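Local coordinates for protein sugar-phosphate phosphatase BT4131 (Bacteroides thetaiotaomicron, PDB 1YMQ) that probably hydrolyses phosphate esters of sugars as a magnesium-dependent phosphatase of the haloacid dehalogenase superfamily, at residues 3-8 and 205-210; 49-54 and 129-134. All coordinates share one frame; numbering follows the deposited sequence.

Contact 1 (3-8 with 205-210) pairs strands 4-7 and 206-210 inside the mixed sheet of the Rossmann-like HAD core. Contact 2 (49-54 with 129-134) joins the loop after strand 38-42 of that sheet to the loop after helix 119-128, and so probably links core to cap. Their centres are 23 Å apart and their nearest atoms about 7 Å. Along the chain the order is 3-8, 49-54, 129-134, 205-210. Asp8 of contact 1 binds magnesium; in contact 2 the side chain of Leu129 comes within about 5 Å (nearest atoms) of that of Asp10, another ligand, without touching, and Asn52 bonds weakly to Asp10, so contact 2 borders the metal site without being part of it.

Contact 1: 3-8 and 205-210; sequences KALFFD and ETMSFG. With MG (magnesium ion), chain B.
Phe7 and Phe209 stack in an offset arrangement, centroids 4.5 Å apart and planes at 16°, on one face of a parallel strand pair. From Phe209 CB (3.9 Å from Phe7 CD2) outward, CG and CD1 pass under Phe7 CE2 (CD1 to CE2, 3.4 Å), CE1 lies against Phe7 CE2 and CZ with Leu5 CD2 at the ring edge, and CZ is 4.0 Å from Phe7 CE2. Bridged in register on the same face, with like first torsions (chi1 -60° in Phe7, -55° in Phe209), the two side chains point the same way. An alanine in place of Phe209 is likely to leave Phe7 without its stacking partner and open a gap beside Leu5. Alternating bonds fix the register: Met207 N to Ala4 O, Phe6 N to Met207 O, Phe209 N to Phe6 O (2.8 Å) and Asp8 N to Phe209 O; at the start, Glu205 O accepts from Lys3 N and Ala4 N. At the C-terminal end of this ladder Asp8 OD1 binds magnesium at 2.2 Å with Asp10 and Asp211, and Lys188 salt-bridges Asp8 OD2, consistent with the HAD-type aspartate motif. Helix 250-257 covers the stacked rings through Ile251, helix 188-199 packs on Phe6 across the sheet, and strands 38-42 and 224-227 flank the pair.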
loop_
_atom_site.group_PDB
_atom_site.type_symbol
_atom_site.label_atom_id
_atom_site.label_comp_id
_atom_site.label_asym_id
_atom_site.label_seq_id
_atom_site.Cartn_x
_atom_site.Cartn_y
_atom_site.Cartn_z
ATOM N N LYS A 3 16.442 -4.434 -11.992
ATOM C CA LYS A 3 15.994 -3.386 -12.911
ATOM C C LYS A 3 14.775 -2.611 -12.416
ATOM O O LYS A 3 14.499 -1.523 -12.907
ATOM C CB LYS A 3 15.643 -3.949 -14.281
ATOM C CG LYS A 3 16.805 -4.626 -15.003
ATOM C CD LYS A 3 16.404 -4.992 -16.441
ATOM C CE LYS A 3 16.443 -3.789 -17.359
ATOM N NZ LYS A 3 16.495 -4.207 -18.799
ATOM N N ALA A 4 14.017 -3.201 -11.499
ATOM C CA ALA A 4 12.829 -2.534 -10.982
ATOM C C ALA A 4 12.809 -2.609 -9.440
ATOM O O ALA A 4 12.971 -3.667 -8.866
ATOM C CB ALA A 4 11.537 -3.217 -11.553
ATOM N N LEU A 5 12.529 -1.472 -8.805
ATOM C CA LEU A 5 12.480 -1.352 -7.380
ATOM C C LEU A 5 11.047 -1.023 -7.003
ATOM O O LEU A 5 10.430 -0.160 -7.634
ATOM C CB LEU A 5 13.387 -0.178 -6.909
ATOM C CG LEU A 5 14.831 -0.274 -7.411
ATOM C CD1 LEU A 5 15.596 0.978 -6.966
ATOM C CD2 LEU A 5 15.533 -1.577 -6.840
ATOM N N PHE A 6 10.542 -1.686 -5.964
ATOM C CA PHE A 6 9.181 -1.420 -5.539
ATOM C C PHE A 6 9.212 -1.004 -4.073
ATOM O O PHE A 6 9.616 -1.797 -3.210
ATOM C CB PHE A 6 8.333 -2.701 -5.699
ATOM C CG PHE A 6 8.198 -3.089 -7.128
ATOM C CD1 PHE A 6 9.143 -3.935 -7.727
ATOM C CD2 PHE A 6 7.152 -2.617 -7.879
ATOM C CE1 PHE A 6 8.982 -4.306 -9.067
ATOM C CE2 PHE A 6 6.981 -2.973 -9.218
ATOM C CZ PHE A 6 7.910 -3.840 -9.816
ATOM N N PHE A 7 8.708 0.197 -3.810
ATOM C CA PHE A 7 8.716 0.735 -2.455
ATOM C C PHE A 7 7.345 0.985 -1.879
ATOM O O PHE A 7 6.525 1.698 -2.464
ATOM C CB PHE A 7 9.440 2.114 -2.416
ATOM C CG PHE A 7 10.848 2.068 -2.847
ATOM C CD1 PHE A 7 11.210 2.355 -4.155
ATOM C CD2 PHE A 7 11.863 1.767 -1.906
ATOM C CE1 PHE A 7 12.577 2.337 -4.550
ATOM C CE2 PHE A 7 13.212 1.746 -2.262
ATOM C CZ PHE A 7 13.587 2.021 -3.568
ATOM N N ASP A 8 7.140 0.461 -0.689
ATOM C CA ASP A 8 5.939 0.775 0.075
ATOM C C ASP A 8 6.180 2.241 0.528
ATOM O O ASP A 8 7.327 2.711 0.588
ATOM C CB ASP A 8 5.895 -0.130 1.304
ATOM C CG ASP A 8 4.896 0.323 2.280
ATOM O OD1 ASP A 8 5.268 0.391 3.460
ATOM O OD2 ASP A 8 3.753 0.630 1.833
ATOM N N GLU A 205 14.398 -9.820 -11.897
ATOM C CA GLU A 205 15.051 -8.520 -11.928
ATOM C C GLU A 205 14.369 -7.489 -11.001
ATOM O O GLU A 205 14.618 -6.298 -11.117
ATOM C CB GLU A 205 15.013 -7.963 -13.361
ATOM C CG GLU A 205 15.910 -8.753 -14.338
ATOM C CD GLU A 205 15.689 -8.377 -15.791
ATOM O OE1 GLU A 205 16.676 -8.491 -16.542
ATOM O OE2 GLU A 205 14.555 -8.001 -16.201
ATOM N N THR A 206 13.543 -7.959 -10.088
ATOM C CA THR A 206 12.831 -7.071 -9.161
ATOM C C THR A 206 13.358 -7.102 -7.726
ATOM O O THR A 206 13.919 -8.087 -7.281
ATOM C CB THR A 206 11.338 -7.475 -9.101
ATOM O OG1 THR A 206 11.214 -8.832 -8.570
ATOM C CG2 THR A 206 10.712 -7.381 -10.528
ATOM N N MET A 207 13.153 -5.992 -7.017
ATOM C CA MET A 207 13.501 -5.867 -5.599
ATOM C C MET A 207 12.393 -5.071 -4.930
ATOM O O MET A 207 11.922 -4.066 -5.485
ATOM C CB MET A 207 14.832 -5.133 -5.428
ATOM C CG MET A 207 15.312 -5.110 -4.025
ATOM S SD MET A 207 16.961 -4.225 -3.925
ATOM C CE MET A 207 18.039 -5.531 -4.621
ATOM N N SER A 208 11.920 -5.546 -3.781
ATOM C CA SER A 208 10.842 -4.823 -3.103
ATOM C C SER A 208 11.293 -4.445 -1.698
ATOM O O SER A 208 12.227 -5.053 -1.153
ATOM C CB SER A 208 9.562 -5.672 -3.058
ATOM O OG SER A 208 9.806 -6.916 -2.388
ATOM N N PHE A 209 10.661 -3.400 -1.155
ATOM C CA PHE A 209 11.021 -2.895 0.153
ATOM C C PHE A 209 9.726 -2.643 0.900
ATOM O O PHE A 209 8.826 -1.996 0.376
ATOM C CB PHE A 209 11.783 -1.566 0.090
ATOM C CG PHE A 209 13.024 -1.578 -0.771
ATOM C CD1 PHE A 209 12.919 -1.617 -2.170
ATOM C CD2 PHE A 209 14.284 -1.574 -0.168
ATOM C CE1 PHE A 209 14.064 -1.661 -2.976
ATOM C CE2 PHE A 209 15.453 -1.618 -0.964
ATOM C CZ PHE A 209 15.344 -1.663 -2.340
ATOM N N GLY A 210 9.660 -3.125 2.136
ATOM C CA GLY A 210 8.445 -2.944 2.924
ATOM C C GLY A 210 8.626 -3.081 4.420
ATOM O O GLY A 210 9.624 -3.638 4.887
HETATM MG MG MG B . 4.019 0.476 5.250
HETATM O O HOH W 1 3.458 0.319 7.531
HETATM O O HOH W 2 3.035 -1.575 4.780
#

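Contact 2: 49-54 and 129-134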
loop_
_atom_site.group_PDB
_atom_site.type_symbol
_atom_site.label_atom_id
_atom_site.label_comp_id
_atom_site.label_asym_id
_atom_site.label_seq_id
_atom_site.Cartn_x
_atom_site.Cartn_y
_atom_site.Cartn_z
ATOM N N ILE A 49 -5.293 9.749 -1.800
ATOM C CA ILE A 49 -4.675 10.242 -0.574
ATOM C C ILE A 49 -3.132 10.145 -0.531
ATOM O O ILE A 49 -2.536 10.287 0.525
ATOM C CB ILE A 49 -5.290 9.576 0.679
ATOM C CG1 ILE A 49 -4.982 8.091 0.711
ATOM C CG2 ILE A 49 -6.783 9.868 0.730
ATOM C CD1 ILE A 49 -5.148 7.494 2.126
ATOM N N ILE A 50 -2.482 9.907 -1.670
ATOM C CA ILE A 50 -1.014 9.892 -1.692
ATOM C C ILE A 50 -0.601 11.362 -1.709
ATOM O O ILE A 50 -0.464 11.993 -2.793
ATOM C CB ILE A 50 -0.470 9.174 -2.945
ATOM C CG1 ILE A 50 -0.924 7.687 -2.858
ATOM C CG2 ILE A 50 1.083 9.332 -2.995
ATOM C CD1 ILE A 50 -0.484 6.712 -4.008
ATOM N N ASN A 51 -0.386 11.888 -0.514
ATOM C CA ASN A 51 -0.071 13.297 -0.334
ATOM C C ASN A 51 1.294 13.532 0.303
ATOM O O ASN A 51 1.609 14.656 0.678
ATOM C CB ASN A 51 -1.165 13.946 0.550
ATOM C CG ASN A 51 -1.111 13.494 2.018
ATOM O OD1 ASN A 51 -0.474 12.502 2.375
ATOM N ND2 ASN A 51 -1.807 14.230 2.873
ATOM N N ASN A 52 2.105 12.488 0.420
ATOM C CA ASN A 52 3.388 12.655 1.070
ATOM C C ASN A 52 4.598 12.320 0.226
ATOM O O ASN A 52 5.679 12.104 0.758
ATOM C CB ASN A 52 3.409 11.819 2.340
ATOM C CG ASN A 52 3.065 10.349 2.094
ATOM O OD1 ASN A 52 2.764 9.941 0.970
ATOM N ND2 ASN A 52 3.105 9.563 3.149
ATOM N N LEU A 53 4.425 12.274 -1.087
ATOM C CA LEU A 53 5.524 11.947 -1.993
ATOM C C LEU A 53 5.984 13.106 -2.875
ATOM O O LEU A 53 6.756 12.905 -3.827
ATOM C CB LEU A 53 5.094 10.756 -2.907
ATOM C CG LEU A 53 4.872 9.393 -2.220
ATOM C CD1 LEU A 53 4.514 8.299 -3.342
ATOM C CD2 LEU A 53 6.144 9.004 -1.437
ATOM N N SER A 54 5.562 14.333 -2.571
ATOM C CA SER A 54 5.911 15.445 -3.469
ATOM C C SER A 54 7.402 15.579 -3.755
ATOM O O SER A 54 7.804 16.009 -4.828
ATOM C CB SER A 54 5.355 16.768 -2.925
ATOM O OG SER A 54 6.145 17.170 -1.822
ATOM N N LEU A 129 -1.989 12.005 9.432
ATOM C CA LEU A 129 -1.541 11.925 8.043
ATOM C C LEU A 129 -1.938 13.121 7.159
ATOM O O LEU A 129 -1.659 13.150 5.943
ATOM C CB LEU A 129 -2.058 10.610 7.437
ATOM C CG LEU A 129 -1.711 9.320 8.196
ATOM C CD1 LEU A 129 -2.438 8.138 7.566
ATOM C CD2 LEU A 129 -0.194 9.090 8.179
ATOM N N HIS A 130 -2.595 14.110 7.757
ATOM C CA HIS A 130 -2.987 15.315 7.033
ATOM C C HIS A 130 -3.717 15.031 5.757
ATOM O O HIS A 130 -3.587 15.775 4.775
ATOM C CB HIS A 130 -1.769 16.178 6.704
ATOM C CG HIS A 130 -1.320 17.024 7.842
ATOM N ND1 HIS A 130 -2.190 17.484 8.805
ATOM C CD2 HIS A 130 -0.106 17.538 8.151
ATOM C CE1 HIS A 130 -1.532 18.246 9.660
ATOM N NE2 HIS A 130 -0.265 18.293 9.284
ATOM N N VAL A 131 -4.473 13.946 5.765
ATOM C CA VAL A 131 -5.252 13.575 4.612
ATOM C C VAL A 131 -6.481 14.482 4.535
ATOM O O VAL A 131 -7.039 14.875 5.560
ATOM C CB VAL A 131 -5.708 12.107 4.736
ATOM C CG1 VAL A 131 -6.658 11.749 3.607
ATOM C CG2 VAL A 131 -4.491 11.202 4.739
ATOM N N ASN A 132 -6.894 14.808 3.315
ATOM C CA ASN A 132 -8.098 15.618 3.073
ATOM C C ASN A 132 -9.348 14.958 3.695
ATOM O O ASN A 132 -9.480 13.729 3.664
ATOM C CB ASN A 132 -8.350 15.745 1.567
ATOM C CG ASN A 132 -8.511 14.374 0.874
ATOM O OD1 ASN A 132 -7.540 13.629 0.716
ATOM N ND2 ASN A 132 -9.739 14.046 0.467
ATOM N N VAL A 133 -10.259 15.775 4.233
ATOM C CA VAL A 133 -11.491 15.252 4.814
ATOM C C VAL A 133 -12.205 14.393 3.765
ATOM O O VAL A 133 -12.461 14.825 2.646
ATOM C CB VAL A 133 -12.480 16.371 5.249
ATOM C CG1 VAL A 133 -13.866 15.755 5.577
ATOM C CG2 VAL A 133 -11.928 17.114 6.459
ATOM N N ILE A 134 -12.526 13.168 4.152
ATOM C CA ILE A 134 -13.213 12.243 3.263
ATOM C C ILE A 134 -14.707 12.431 3.481
ATOM O O ILE A 134 -15.183 12.391 4.607
ATOM C CB ILE A 134 -12.787 10.788 3.612
ATOM C CG1 ILE A 134 -11.284 10.624 3.328
ATOM C CG2 ILE A 134 -13.655 9.746 2.860
ATOM C CD1 ILE A 134 -10.671 9.408 4.009
HETATM O O HOH W 3 0.161 11.461 4.678
#
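The amide of Asn51 meets the backbone carbonyl of Leu129 twice, directly and through water. Its ND2 donates to Leu129 O over 3.3 Å with an N-H...O angle of 171°; the acceptor lies nearly in the amide plane, and the donor is in the carbonyl plane. On the other branch, OD1 of Asn51 accepts from water 3 at 2.6 Å, and the same water donates to Leu129 O at 2.8 Å, closing a small ring of bonds. The second half of the contact is apolar: Ile49 CG2 presses on Val131 CG1 at 3.4 Å, tighter than usual van der Waals contact, and it is the anti placing of CG1 to the backbone N (chi1 174°) that carries this methyl to Ile49. Further out, Arg45 NH1 bonds to Ile49 O and weakly to Asn51 OD1, tying the two residues together. On the other side, His130 leaves helix 119-128 with positive phi (51°), Val131 keeps a backbone bond to Phe125, and Ile134 packs on strand 112-115 of the separate three-stranded sheet. The contact thus probably bridges core and cap, as in capped HAD phosphatases; the two segments bury 220 Å² together, and so small, partly water-mediated a contact is consistent with a cap that could move relative to the core.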